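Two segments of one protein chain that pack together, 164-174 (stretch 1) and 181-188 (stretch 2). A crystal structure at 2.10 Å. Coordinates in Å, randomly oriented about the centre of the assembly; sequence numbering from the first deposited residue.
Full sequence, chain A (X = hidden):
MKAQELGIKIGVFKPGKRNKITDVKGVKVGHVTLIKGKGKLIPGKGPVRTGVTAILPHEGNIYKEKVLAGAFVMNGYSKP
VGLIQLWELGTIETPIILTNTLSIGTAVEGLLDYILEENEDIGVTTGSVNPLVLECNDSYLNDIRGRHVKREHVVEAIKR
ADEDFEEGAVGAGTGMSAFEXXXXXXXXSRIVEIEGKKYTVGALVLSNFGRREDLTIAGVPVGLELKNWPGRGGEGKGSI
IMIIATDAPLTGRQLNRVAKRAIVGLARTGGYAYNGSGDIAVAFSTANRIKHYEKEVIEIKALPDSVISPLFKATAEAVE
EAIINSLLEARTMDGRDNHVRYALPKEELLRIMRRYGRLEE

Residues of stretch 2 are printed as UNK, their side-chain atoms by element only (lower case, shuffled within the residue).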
# COMPACT_ATOMS: atom_id res chain seq x y z
N ASP A 164 -29.74 -20.36 5.20
CA ASP A 164 -30.75 -19.65 4.43
C ASP A 164 -30.82 -18.22 4.97
O ASP A 164 -30.75 -18.00 6.18
CB ASP A 164 -32.10 -20.37 4.58
CG ASP A 164 -33.16 -19.84 3.62
OD1 ASP A 164 -33.02 -20.03 2.39
OD2 ASP A 164 -34.15 -19.25 4.11
N PHE A 165 -30.94 -17.25 4.07
CA PHE A 165 -31.05 -15.87 4.50
C PHE A 165 -31.70 -15.04 3.42
O PHE A 165 -31.47 -15.26 2.23
CB PHE A 165 -29.67 -15.30 4.87
CG PHE A 165 -28.72 -15.17 3.71
CD1 PHE A 165 -28.71 -14.00 2.94
CD2 PHE A 165 -27.85 -16.19 3.39
CE1 PHE A 165 -27.83 -13.87 1.87
CE2 PHE A 165 -26.96 -16.07 2.31
CZ PHE A 165 -26.95 -14.90 1.55
N GLU A 166 -32.56 -14.11 3.82
CA GLU A 166 -33.26 -13.26 2.88
C GLU A 166 -32.34 -12.25 2.22
O GLU A 166 -31.31 -11.86 2.78
CB GLU A 166 -34.40 -12.53 3.59
CG GLU A 166 -35.46 -13.45 4.16
CD GLU A 166 -36.64 -12.68 4.73
OE1 GLU A 166 -36.44 -11.86 5.65
OE2 GLU A 166 -37.78 -12.90 4.25
N GLU A 167 -32.72 -11.82 1.02
CA GLU A 167 -31.96 -10.85 0.27
C GLU A 167 -32.85 -9.66 -0.06
O GLU A 167 -34.07 -9.75 0.08
CB GLU A 167 -31.40 -11.49 -1.01
CG GLU A 167 -30.33 -12.54 -0.71
CD GLU A 167 -29.76 -13.19 -1.96
OE1 GLU A 167 -29.47 -12.46 -2.93
OE2 GLU A 167 -29.57 -14.43 -1.95
N GLY A 168 -32.26 -8.55 -0.47
CA GLY A 168 -33.05 -7.37 -0.78
C GLY A 168 -32.97 -6.32 0.31
O GLY A 168 -31.91 -6.13 0.91
N ALA A 169 -34.08 -5.66 0.60
CA ALA A 169 -34.08 -4.61 1.62
C ALA A 169 -34.26 -5.20 3.02
O ALA A 169 -35.31 -5.05 3.64
CB ALA A 169 -35.18 -3.60 1.32
N VAL A 170 -33.22 -5.84 3.52
CA VAL A 170 -33.26 -6.46 4.84
C VAL A 170 -31.92 -6.24 5.52
O VAL A 170 -30.91 -5.99 4.85
CB VAL A 170 -33.54 -7.99 4.71
CG1 VAL A 170 -34.95 -8.21 4.13
CG2 VAL A 170 -32.50 -8.64 3.81
N GLY A 171 -31.89 -6.32 6.85
CA GLY A 171 -30.65 -6.12 7.57
C GLY A 171 -29.99 -4.80 7.20
O GLY A 171 -30.64 -3.75 7.18
N ALA A 172 -28.69 -4.84 6.91
CA ALA A 172 -27.97 -3.63 6.54
C ALA A 172 -28.47 -3.06 5.22
O ALA A 172 -28.29 -1.88 4.94
CB ALA A 172 -26.47 -3.91 6.47
N GLY A 173 -29.11 -3.89 4.40
CA GLY A 173 -29.60 -3.41 3.12
C GLY A 173 -30.93 -2.67 3.19
O GLY A 173 -31.32 -1.99 2.24
N THR A 174 -31.61 -2.80 4.32
CA THR A 174 -32.92 -2.18 4.52
C THR A 174 -33.18 -0.84 3.82
O THR A 174 -34.11 -0.75 3.01
CB THR A 174 -33.22 -2.04 6.03
OG1 THR A 174 -33.23 -3.34 6.64
CG2 THR A 174 -34.58 -1.38 6.25
N UNK A 181 -32.66 2.80 -7.75
CA UNK A 181 -33.70 1.79 -7.60
C UNK A 181 -33.42 1.36 -6.16
O UNK A 181 -32.43 1.79 -5.57
c UNK A 181 -33.84 0.90 -9.98
c UNK A 181 -33.48 0.61 -8.54
c UNK A 181 -33.22 1.01 -12.32
c UNK A 181 -34.52 1.36 -12.66
c UNK A 181 -35.49 1.49 -11.66
c UNK A 181 -32.89 0.78 -10.99
c UNK A 181 -35.14 1.26 -10.32
N UNK A 182 -34.28 0.52 -5.59
CA UNK A 182 -34.03 0.09 -4.22
C UNK A 182 -32.81 -0.82 -4.23
O UNK A 182 -32.68 -1.69 -5.10
c UNK A 182 -35.10 0.18 -1.31
c UNK A 182 -35.23 -0.67 -3.67
c UNK A 182 -35.10 -1.05 -2.21
c UNK A 182 -34.82 -0.18 0.14
n UNK A 182 -33.52 -0.90 0.26
N UNK A 183 -31.90 -0.61 -3.28
CA UNK A 183 -30.71 -1.44 -3.19
C UNK A 183 -30.85 -2.40 -2.02
O UNK A 183 -31.96 -2.61 -1.53
N UNK A 184 -29.73 -2.96 -1.56
CA UNK A 184 -29.79 -3.87 -0.42
C UNK A 184 -28.80 -5.03 -0.45
O UNK A 184 -27.69 -4.91 -0.96
N UNK A 185 -29.22 -6.17 0.11
CA UNK A 185 -28.39 -7.36 0.16
C UNK A 185 -28.61 -8.24 -1.06
O UNK A 185 -29.74 -8.48 -1.47
c UNK A 185 -27.87 -9.49 1.43
c UNK A 185 -28.42 -7.36 2.69
c UNK A 185 -28.69 -8.19 1.43
c UNK A 185 -26.95 -7.01 2.91
N UNK A 186 -27.51 -8.70 -1.65
CA UNK A 186 -27.56 -9.57 -2.81
C UNK A 186 -26.52 -10.66 -2.61
O UNK A 186 -25.54 -10.45 -1.91
N UNK A 187 -26.73 -11.84 -3.19
CA UNK A 187 -25.75 -12.90 -3.01
C UNK A 187 -25.76 -13.91 -4.16
O UNK A 187 -26.73 -14.02 -4.91
o UNK A 187 -24.81 -14.33 -1.28
c UNK A 187 -25.98 -13.63 -1.68
N UNK A 188 -24.65 -14.63 -4.29
CA UNK A 188 -24.52 -15.63 -5.34
C UNK A 188 -23.24 -16.41 -5.11
O UNK A 188 -22.37 -15.96 -4.36
c UNK A 188 -24.49 -14.96 -6.72

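Position 181 carries seven side-chain carbons, one followed by a ring of six. None of them comes near stretch 1. A single methylene and a plain six-carbon ring make this Phe181.

Position 182 has four carbons in a row ending in a nitrogen. The CA-to-CB bond points toward stretch 1. The nitrogen lies 2.8 Å from Thr174 O and 3.2 Å from Gly173 O. An unbranched chain with a terminal nitrogen is lysine, so this is Lys182. NZ donates to both carbonyls, and the bond to Gly173 O is weak. Lys182 NZ also donates a hydrogen bond to the backbone O of position 183, at 2.9 Å.

Position 183 has no side-chain atoms. It is Gly183, and a CB here would point away from stretch 1.

Position 184 also lacks a side chain. Its CA sits 3.6 Å from Gly173 CA and 3.4 Å from Gly168 O. A CB would point toward stretch 1 and fall 2.2 Å from Gly168 O, a clash. The backbone angles, phi 145° and psi -147°, call for glycine by themselves. This is Gly184.

Position 185 has four carbons, forked at the first, with one arm two carbons long. An inner carbon of the long arm lies 3.6 Å from Val170 O. The fork at CB and the unequal arms identify Ile185. Its CG1 is 4.4 Å from Val170 CG2, and its CG2 is 4.4 Å from Phe165 CE1.

Position 186 shows no side-chain atoms. Its backbone C is 3.5 Å from Glu167 OE1. It is Gly186.

Position 187 has one carbon and one oxygen. The oxygen lies 3.6 Å from Phe165 CZ, at the ring edge. One carbon bearing an oxygen is serine, hence Ser187. Its N gives a weak hydrogen bond to Glu167 OE1 at 2.8 Å.

Position 188 has a single carbon, pointing away from stretch 1 and making no contact with it. It is Ala188.

The contact is centred on a single antiparallel bridge. Gly168 N donates to Ile185 O at 2.7 Å, and Ile185 N donates to Gly168 O at 2.8 Å. Ile185 has the largest area covered by stretch 1, and its side chain packs against Phe165 and Val170. Close backbone approach depends on glycine: a CB on Gly173 would fall 2.6 Å from Ile185 N and 2.7 Å from Gly184 CA. Lys182 ties its amine to the end of stretch 1, while Glu167 reaches the backbone at Ser187.

Stretch 2 (181-188) FKGGIGSA
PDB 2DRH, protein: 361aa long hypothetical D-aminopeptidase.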